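Side-chain contacts in quinoline 2-oxidoreductase large subunit (Pseudomonas putida, PDB 1T3Q), which carries the molybdenum and molybdopterin cytosine dinucleotide cofactor with which quinoline 2-oxidoreductase, a molybdenum hydroxylase of the xanthine dehydrogenase family, acts on quinoline: residues B[66-69]-B[70-73]; B[120-123]-B[124-128]; B[237-241]-B[242-246]. All coordinates share one frame; numbering follows the deposited sequence.

Contact 1. Residues B[66-69]-B[70-73]; sequences QALP and GVEL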
ATOM      1  N   GLN B  66       6.224 -22.538  22.670  1.00 22.18           N
ATOM      2  CA  GLN B  66       5.820 -21.187  23.050  1.00 23.63           C
ATOM      3  C   GLN B  66       6.948 -20.398  23.710  1.00 23.95           C
ATOM      4  O   GLN B  66       7.011 -19.172  23.591  1.00 23.89           O
ATOM      5  CB  GLN B  66       4.633 -21.234  24.014  1.00 24.26           C
ATOM      6  CG  GLN B  66       3.358 -21.814  23.433  1.00 27.04           C
ATOM      7  CD  GLN B  66       2.265 -21.948  24.482  1.00 28.26           C
ATOM      8  OE1 GLN B  66       2.474 -22.560  25.529  1.00 29.67           O
ATOM      9  NE2 GLN B  66       1.096 -21.378  24.206  1.00 25.87           N
ATOM     10  N   ALA B  67       7.835 -21.105  24.403  1.00 23.88           N
ATOM     11  CA  ALA B  67       8.938 -20.462  25.106  1.00 24.72           C
ATOM     12  C   ALA B  67      10.138 -20.112  24.228  1.00 24.57           C
ATOM     13  O   ALA B  67      10.918 -19.226  24.569  1.00 25.98           O
ATOM     14  CB  ALA B  67       9.386 -21.336  26.264  1.00 24.58           C
ATOM     15  N   LEU B  68      10.288 -20.798  23.101  1.00 23.99           N
ATOM     16  CA  LEU B  68      11.418 -20.523  22.221  1.00 24.24           C
ATOM     17  C   LEU B  68      11.447 -19.047  21.839  1.00 23.78           C
ATOM     18  O   LEU B  68      10.435 -18.484  21.425  1.00 23.93           O
ATOM     19  CB  LEU B  68      11.328 -21.374  20.955  1.00 24.45           C
ATOM     20  CG  LEU B  68      12.566 -21.329  20.056  1.00 22.57           C
ATOM     21  CD1 LEU B  68      13.685 -22.101  20.724  1.00 22.42           C
ATOM     22  CD2 LEU B  68      12.250 -21.935  18.695  1.00 21.94           C
ATOM     23  N   PRO B  69      12.606 -18.390  21.998  1.00 23.81           N
ATOM     24  CA  PRO B  69      12.690 -16.972  21.640  1.00 23.38           C
ATOM     25  C   PRO B  69      12.279 -16.706  20.193  1.00 21.95           C
ATOM     26  O   PRO B  69      12.599 -17.481  19.291  1.00 21.35           O
ATOM     27  CB  PRO B  69      14.154 -16.620  21.923  1.00 24.07           C
ATOM     28  CG  PRO B  69      14.854 -17.944  21.923  1.00 26.49           C
ATOM     29  CD  PRO B  69      13.874 -18.860  22.577  1.00 25.25           C
ATOM     30  N   GLY B  70      11.562 -15.606  19.987  1.00 20.16           N
ATOM     31  CA  GLY B  70      11.105 -15.261  18.653  1.00 21.69           C
ATOM     32  C   GLY B  70       9.683 -15.725  18.387  1.00 20.88           C
ATOM     33  O   GLY B  70       9.022 -15.225  17.479  1.00 20.49           O
ATOM     34  N   VAL B  71       9.211 -16.690  19.172  1.00 20.60           N
ATOM     35  CA  VAL B  71       7.859 -17.208  19.006  1.00 20.01           C
ATOM     36  C   VAL B  71       6.856 -16.318  19.726  1.00 21.49           C
ATOM     37  O   VAL B  71       7.049 -15.960  20.888  1.00 21.19           O
ATOM     38  CB  VAL B  71       7.728 -18.636  19.551  1.00 20.67           C
ATOM     39  CG1 VAL B  71       6.280 -19.102  19.432  1.00 20.70           C
ATOM     40  CG2 VAL B  71       8.651 -19.570  18.782  1.00 19.96           C
ATOM     41  N   GLU B  72       5.778 -15.973  19.030  1.00 20.22           N
ATOM     42  CA  GLU B  72       4.751 -15.110  19.591  1.00 22.32           C
ATOM     43  C   GLU B  72       3.456 -15.849  19.884  1.00 22.07           C
ATOM     44  O   GLU B  72       2.636 -15.388  20.678  1.00 23.03           O
ATOM     45  CB  GLU B  72       4.463 -13.960  18.622  1.00 23.29           C
ATOM     46  CG  GLU B  72       5.655 -13.061  18.374  1.00 26.13           C
ATOM     47  CD  GLU B  72       6.037 -12.257  19.597  1.00 28.85           C
ATOM     48  OE1 GLU B  72       7.229 -11.915  19.736  1.00 32.49           O
ATOM     49  OE2 GLU B  72       5.144 -11.957  20.416  1.00 29.38           O
ATOM     50  N   LEU B  73       3.272 -17.003  19.261  1.00 21.46           N
ATOM     51  CA  LEU B  73       2.031 -17.731  19.453  1.00 22.34           C
ATOM     52  C   LEU B  73       2.058 -19.137  18.885  1.00 22.04           C
ATOM     53  O   LEU B  73       2.714 -19.400  17.880  1.00 20.96           O
ATOM     54  CB  LEU B  73       0.894 -16.929  18.803  1.00 22.20           C
ATOM     55  CG  LEU B  73      -0.540 -17.467  18.688  1.00 24.64           C
ATOM     56  CD1 LEU B  73      -1.455 -16.324  18.274  1.00 22.18           C
ATOM     57  CD2 LEU B  73      -0.614 -18.599  17.672  1.00 24.11           C
TER
HETATM   58  O   HOH W   1       5.011 -17.349  22.688  1.00 29.48           O
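Gln-66 and Val-71 are joined through a water that donates to both backbone carbonyls, 2.9 Å from Gln-66 O and 3.1 Å from Val-71 O, bridging the last turn of helix 63-67 and the strand that follows. At Leu-68 the chain leaves the helix and enters a type II beta turn, closed by Val-71 N donating to Leu-68 O (3.1 Å, 157° at the hydrogen). The valine also supplies the side-chain contact: with CG1 anti to the backbone N (chi1 177°), CG2 lies beside that same N and comes 3.9 Å from Leu-68 CB, so polar and apolar contact fall on one residue pair. Pro-69 and Gly-70 occupy the two corner positions of the turn, the classic pair for type II; Gly-70 has a phi of 96°, and a beta carbon there would run into Pro-69 O. Beyond the turn, Glu-72 and Leu-73 both face Val-120, a classic beta bulge. Leu-68 and Val-71 rest on helix 124-131, Leu-73 packs against helix 263-275, and strand 71-76 pairs antiparallel with strand 115-121.

Contact 2. Residues B[120-123]-B[124-128]; sequences VASS and RAIAE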
ATOM      1  N   VAL B 120       3.477 -18.918  15.115  1.00 17.61           N
ATOM      2  CA  VAL B 120       3.762 -17.612  14.540  1.00 16.92           C
ATOM      3  C   VAL B 120       5.027 -17.121  15.241  1.00 17.63           C
ATOM      4  O   VAL B 120       5.095 -17.093  16.474  1.00 17.87           O
ATOM      5  CB  VAL B 120       2.611 -16.621  14.773  1.00 17.25           C
ATOM      6  CG1 VAL B 120       3.007 -15.238  14.279  1.00 15.87           C
ATOM      7  CG2 VAL B 120       1.364 -17.097  14.026  1.00 18.27           C
ATOM      8  N   ALA B 121       6.035 -16.748  14.459  1.00 16.99           N
ATOM      9  CA  ALA B 121       7.292 -16.286  15.034  1.00 17.08           C
ATOM     10  C   ALA B 121       7.924 -15.158  14.215  1.00 18.44           C
ATOM     11  O   ALA B 121       7.412 -14.774  13.166  1.00 16.10           O
ATOM     12  CB  ALA B 121       8.265 -17.462  15.156  1.00 16.85           C
ATOM     13  N   SER B 122       9.045 -14.641  14.711  1.00 18.45           N
ATOM     14  CA  SER B 122       9.759 -13.537  14.070  1.00 20.38           C
ATOM     15  C   SER B 122      10.268 -13.853  12.670  1.00 20.56           C
ATOM     16  O   SER B 122      10.503 -12.945  11.871  1.00 21.80           O
ATOM     17  CB  SER B 122      10.932 -13.106  14.954  1.00 21.79           C
ATOM     18  OG  SER B 122      11.809 -14.195  15.159  1.00 24.19           O
ATOM     19  N   SER B 123      10.451 -15.136  12.376  1.00 21.18           N
ATOM     20  CA  SER B 123      10.912 -15.559  11.058  1.00 21.25           C
ATOM     21  C   SER B 123      10.334 -16.929  10.766  1.00 21.55           C
ATOM     22  O   SER B 123       9.937 -17.648  11.685  1.00 21.66           O
ATOM     23  CB  SER B 123      12.442 -15.641  11.006  1.00 22.19           C
ATOM     24  OG  SER B 123      12.905 -16.836  11.609  1.00 20.11           O
ATOM     25  N   ARG B 124      10.276 -17.289   9.489  1.00 20.23           N
ATOM     26  CA  ARG B 124       9.756 -18.589   9.094  1.00 20.21           C
ATOM     27  C   ARG B 124      10.652 -19.702   9.647  1.00 20.40           C
ATOM     28  O   ARG B 124      10.164 -20.740  10.093  1.00 19.16           O
ATOM     29  CB  ARG B 124       9.679 -18.673   7.564  1.00 20.44           C
ATOM     30  CG  ARG B 124       9.434 -20.061   7.007  1.00 22.65           C
ATOM     31  CD  ARG B 124       8.058 -20.611   7.353  1.00 22.79           C
ATOM     32  NE  ARG B 124       7.895 -21.929   6.751  1.00 24.64           N
ATOM     33  CZ  ARG B 124       6.811 -22.334   6.095  1.00 23.44           C
ATOM     34  NH1 ARG B 124       5.771 -21.526   5.953  1.00 25.15           N
ATOM     35  NH2 ARG B 124       6.780 -23.545   5.558  1.00 25.17           N
ATOM     36  N   ALA B 125      11.963 -19.479   9.629  1.00 19.54           N
ATOM     37  CA  ALA B 125      12.902 -20.481  10.126  1.00 19.14           C
ATOM     38  C   ALA B 125      12.679 -20.772  11.608  1.00 18.07           C
ATOM     39  O   ALA B 125      12.695 -21.932  12.028  1.00 18.70           O
ATOM     40  CB  ALA B 125      14.336 -20.020   9.900  1.00 19.37           C
ATOM     41  N   ILE B 126      12.474 -19.722  12.395  1.00 18.11           N
ATOM     42  CA  ILE B 126      12.249 -19.882  13.829  1.00 19.57           C
ATOM     43  C   ILE B 126      10.891 -20.525  14.094  1.00 19.62           C
ATOM     44  O   ILE B 126      10.744 -21.308  15.034  1.00 20.07           O
ATOM     45  CB  ILE B 126      12.345 -18.526  14.565  1.00 21.56           C
ATOM     46  CG1 ILE B 126      13.793 -18.021  14.514  1.00 21.95           C
ATOM     47  CG2 ILE B 126      11.893 -18.675  16.024  1.00 21.17           C
ATOM     48  CD1 ILE B 126      14.004 -16.670  15.177  1.00 24.22           C
ATOM     49  N   ALA B 127       9.898 -20.209  13.267  1.00 19.07           N
ATOM     50  CA  ALA B 127       8.576 -20.801  13.447  1.00 18.52           C
ATOM     51  C   ALA B 127       8.708 -22.299  13.230  1.00 18.52           C
ATOM     52  O   ALA B 127       8.071 -23.097  13.923  1.00 19.06           O
ATOM     53  CB  ALA B 127       7.581 -20.207  12.454  1.00 17.88           C
ATOM     54  N   GLU B 128       9.532 -22.680  12.256  1.00 17.29           N
ATOM     55  CA  GLU B 128       9.751 -24.093  11.972  1.00 17.63           C
ATOM     56  C   GLU B 128      10.529 -24.733  13.118  1.00 18.34           C
ATOM     57  O   GLU B 128      10.244 -25.867  13.502  1.00 20.96           O
ATOM     58  CB  GLU B 128      10.507 -24.274  10.651  1.00 19.53           C
ATOM     59  CG  GLU B 128       9.653 -23.995   9.412  1.00 20.51           C
ATOM     60  CD  GLU B 128      10.420 -24.183   8.110  1.00 24.98           C
ATOM     61  OE1 GLU B 128       9.797 -24.082   7.029  1.00 25.47           O
ATOM     62  OE2 GLU B 128      11.643 -24.427   8.164  1.00 27.45           O
TER
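Ser-123 caps helix 124-131 by receiving Ile-126 N on its side-chain oxygen: OG to N is 3.0 Å and the bond is nearly straight at 163°. Its first torsion (chi1 79°) sets OG between the backbone N and the carbonyl carbon, from where it reaches forward over the start of the helix. Ser-123 O meanwhile accepts from Ala-127 N at 3.0 Å, the first bond of the helix proper. Ile-126 straddles the cap. Its CG1 branch lies beside its own N and runs past the serine oxygens, with CD1 3.3 Å from Ser-122 OG, whereas CG2 turns to the other side and meets Ala-121 CB at 3.9 Å. Ala-127 CB touches the same Ala-121 methyl, also at 3.9 Å, so the end of the strand rests on the first turn of the helix through small apolar groups.

One turn apart on the helix, Arg-124 NE donates to Glu-128 OE1 (2.9 Å, 168°); the oxygen sits at the guanidinium edge in its plane but is itself approached from above the carboxylate plane. Arg-124 NH2 goes on to a salt bridge with Glu-287, and Glu-128 accepts from Met-1 N and Lys-2 N of the medium subunit. The buried carboxylate thus has several donors around it, which probably keeps it ionised and ties the helix start to the subunit interface.

Contact 3. Residues B[237-241]-B[242-246]; sequences CAIPE and HLIEV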
ATOM      1  N   CYS B 237     -15.353 -16.521   9.794  1.00 22.58           N
ATOM      2  CA  CYS B 237     -14.632 -15.921  10.916  1.00 23.44           C
ATOM      3  C   CYS B 237     -15.532 -14.942  11.659  1.00 23.36           C
ATOM      4  O   CYS B 237     -15.122 -14.340  12.650  1.00 24.99           O
ATOM      5  CB  CYS B 237     -13.382 -15.182  10.434  1.00 21.87           C
ATOM      6  SG  CYS B 237     -12.146 -16.240   9.654  1.00 26.43           S
ATOM      7  N   ALA B 238     -16.757 -14.783  11.168  1.00 23.13           N
ATOM      8  CA  ALA B 238     -17.716 -13.871  11.781  1.00 24.83           C
ATOM      9  C   ALA B 238     -17.141 -12.460  11.904  1.00 25.30           C
ATOM     10  O   ALA B 238     -17.125 -11.869  12.986  1.00 25.15           O
ATOM     11  CB  ALA B 238     -18.135 -14.392  13.156  1.00 25.04           C
ATOM     12  N   ILE B 239     -16.652 -11.935  10.785  1.00 22.43           N
ATOM     13  CA  ILE B 239     -16.098 -10.589  10.731  1.00 22.15           C
ATOM     14  C   ILE B 239     -16.977  -9.829   9.741  1.00 21.22           C
ATOM     15  O   ILE B 239     -17.261 -10.328   8.655  1.00 21.65           O
ATOM     16  CB  ILE B 239     -14.632 -10.610  10.230  1.00 22.39           C
ATOM     17  CG1 ILE B 239     -13.754 -11.348  11.248  1.00 24.76           C
ATOM     18  CG2 ILE B 239     -14.125  -9.185  10.011  1.00 18.43           C
ATOM     19  CD1 ILE B 239     -12.282 -11.449  10.860  1.00 24.68           C
ATOM     20  N   PRO B 240     -17.448  -8.625  10.111  1.00 21.38           N
ATOM     21  CA  PRO B 240     -18.300  -7.862   9.191  1.00 20.50           C
ATOM     22  C   PRO B 240     -17.626  -7.724   7.830  1.00 21.46           C
ATOM     23  O   PRO B 240     -16.473  -7.314   7.740  1.00 19.56           O
ATOM     24  CB  PRO B 240     -18.499  -6.530   9.916  1.00 22.11           C
ATOM     25  CG  PRO B 240     -17.327  -6.450  10.854  1.00 26.92           C
ATOM     26  CD  PRO B 240     -17.151  -7.857  11.330  1.00 22.65           C
ATOM     27  N   GLU B 241     -18.359  -8.075   6.776  1.00 20.42           N
ATOM     28  CA  GLU B 241     -17.825  -8.061   5.418  1.00 19.64           C
ATOM     29  C   GLU B 241     -17.293  -6.730   4.912  1.00 19.82           C
ATOM     30  O   GLU B 241     -16.281  -6.692   4.207  1.00 19.10           O
ATOM     31  CB  GLU B 241     -18.882  -8.588   4.437  1.00 21.12           C
ATOM     32  CG  GLU B 241     -18.322  -8.944   3.071  1.00 22.78           C
ATOM     33  CD  GLU B 241     -19.372  -9.497   2.121  1.00 25.60           C
ATOM     34  OE1 GLU B 241     -18.985  -9.993   1.041  1.00 28.35           O
ATOM     35  OE2 GLU B 241     -20.578  -9.430   2.449  1.00 25.17           O
ATOM     36  N   HIS B 242     -17.962  -5.637   5.258  1.00 17.82           N
ATOM     37  CA  HIS B 242     -17.523  -4.335   4.782  1.00 18.58           C
ATOM     38  C   HIS B 242     -16.199  -3.901   5.402  1.00 17.81           C
ATOM     39  O   HIS B 242     -15.554  -2.976   4.913  1.00 17.77           O
ATOM     40  CB  HIS B 242     -18.598  -3.280   5.058  1.00 19.81           C
ATOM     41  CG  HIS B 242     -18.971  -3.155   6.502  1.00 19.63           C
ATOM     42  ND1 HIS B 242     -18.973  -1.950   7.167  1.00 21.54           N
ATOM     43  CD2 HIS B 242     -19.389  -4.079   7.398  1.00 18.58           C
ATOM     44  CE1 HIS B 242     -19.382  -2.135   8.410  1.00 20.87           C
ATOM     45  NE2 HIS B 242     -19.642  -3.419   8.574  1.00 21.18           N
ATOM     46  N   LEU B 243     -15.796  -4.570   6.477  1.00 17.62           N
ATOM     47  CA  LEU B 243     -14.542  -4.237   7.147  1.00 18.33           C
ATOM     48  C   LEU B 243     -13.408  -5.123   6.642  1.00 18.03           C
ATOM     49  O   LEU B 243     -12.342  -5.193   7.252  1.00 19.67           O
ATOM     50  CB  LEU B 243     -14.688  -4.401   8.665  1.00 17.98           C
ATOM     51  CG  LEU B 243     -15.764  -3.518   9.302  1.00 17.93           C
ATOM     52  CD1 LEU B 243     -15.808  -3.735  10.808  1.00 19.98           C
ATOM     53  CD2 LEU B 243     -15.459  -2.063   8.988  1.00 20.79           C
ATOM     54  N   ILE B 244     -13.644  -5.803   5.527  1.00 17.53           N
ATOM     55  CA  ILE B 244     -12.633  -6.678   4.954  1.00 17.63           C
ATOM     56  C   ILE B 244     -12.319  -6.314   3.512  1.00 18.40           C
ATOM     57  O   ILE B 244     -13.225  -6.066   2.708  1.00 17.60           O
ATOM     58  CB  ILE B 244     -13.088  -8.150   4.931  1.00 17.57           C
ATOM     59  CG1 ILE B 244     -13.439  -8.634   6.340  1.00 17.50           C
ATOM     60  CG2 ILE B 244     -11.983  -9.019   4.331  1.00 16.40           C
ATOM     61  CD1 ILE B 244     -13.964 -10.072   6.373  1.00 18.71           C
ATOM     62  N   GLU B 245     -11.031  -6.274   3.190  1.00 17.87           N
ATOM     63  CA  GLU B 245     -10.611  -6.018   1.821  1.00 17.61           C
ATOM     64  C   GLU B 245      -9.630  -7.113   1.453  1.00 17.07           C
ATOM     65  O   GLU B 245      -8.711  -7.417   2.214  1.00 17.68           O
ATOM     66  CB  GLU B 245      -9.903  -4.673   1.654  1.00 17.95           C
ATOM     67  CG  GLU B 245      -9.391  -4.493   0.216  1.00 19.55           C
ATOM     68  CD  GLU B 245      -8.508  -3.276   0.016  1.00 22.51           C
ATOM     69  OE1 GLU B 245      -8.101  -3.025  -1.142  1.00 22.37           O
ATOM     70  OE2 GLU B 245      -8.216  -2.570   1.002  1.00 23.89           O
ATOM     71  N   VAL B 246      -9.839  -7.722   0.297  1.00 15.34           N
ATOM     72  CA  VAL B 246      -8.932  -8.754  -0.169  1.00 15.36           C
ATOM     73  C   VAL B 246      -8.169  -8.144  -1.341  1.00 15.86           C
ATOM     74  O   VAL B 246      -8.765  -7.510  -2.204  1.00 16.13           O
ATOM     75  CB  VAL B 246      -9.695 -10.003  -0.632  1.00 16.18           C
ATOM     76  CG1 VAL B 246      -8.765 -10.935  -1.401  1.00 15.47           C
ATOM     77  CG2 VAL B 246     -10.278 -10.730   0.591  1.00 17.45           C
TER
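A short 3-10 turn links helix 226-237 to strand 244-247, the last step of a beta-alpha-beta crossover from the neighbouring parallel strand 216-221, and Pro-240 and Leu-243 meet round it. Two successive bonds make the turn: Leu-243 N donates to Pro-240 O and Ile-244 N to Glu-241 O, each 3.1 Å long and 148° at the hydrogen.

On one side of the turn, Leu-243 packs against both His-242 and Pro-240. With CG beside the backbone N (chi1 -60°), the side chain folds back so that CG stands 3.9 Å above the centre of the His-242 ring and 4.1 Å from Pro-240 CB. That proline carbon also meets the imidazole obliquely, 3.6 Å from His-242 NE2. An alanine in place of Leu-243 would remove the branch covering that ring face and would probably leave the imidazole freer to turn and the proline ring with less apolar cover. Deeper in, Ile-239 and Ile-244 cross at about a right angle, CG2 of the first 3.7 Å from CD1 of the second, and Ile-244 continues onto Val-233 and Ala-234 of the helix. Glu-241 points elsewhere: its extended chain is held by Thr-231 and by Thr-494 of the second subunit.

Backbone bonds therefore set the turn and apolar carbons pack around it, while the buried carboxylate of Glu-241 finds its hydroxyl donors within the chain and across the subunit interface.

Overall arrangement
The three contacts follow one another along the chain and all reach the same mixed seven-stranded sheet. Contacts 1 and 2 are immediate neighbours, their centres about 9 Å apart: they meet on adjacent strands, with Gly-70 O 2.8 Å from Ser-122 N in a probable hydrogen bond. Both belong to the a/b hammerhead domain. Contact 3, in the molybdopterin cofactor-binding part of the chain, lies about 29 Å from contact 1 and 27 Å from contact 2, centre to centre, without touching either. Strands 71-76 and 244-247 are the two outermost of the sheet within this chain, so one continuous sheet joins the hammerhead and cofactor-binding parts, and helix 263-275 packs against residues of all three contacts.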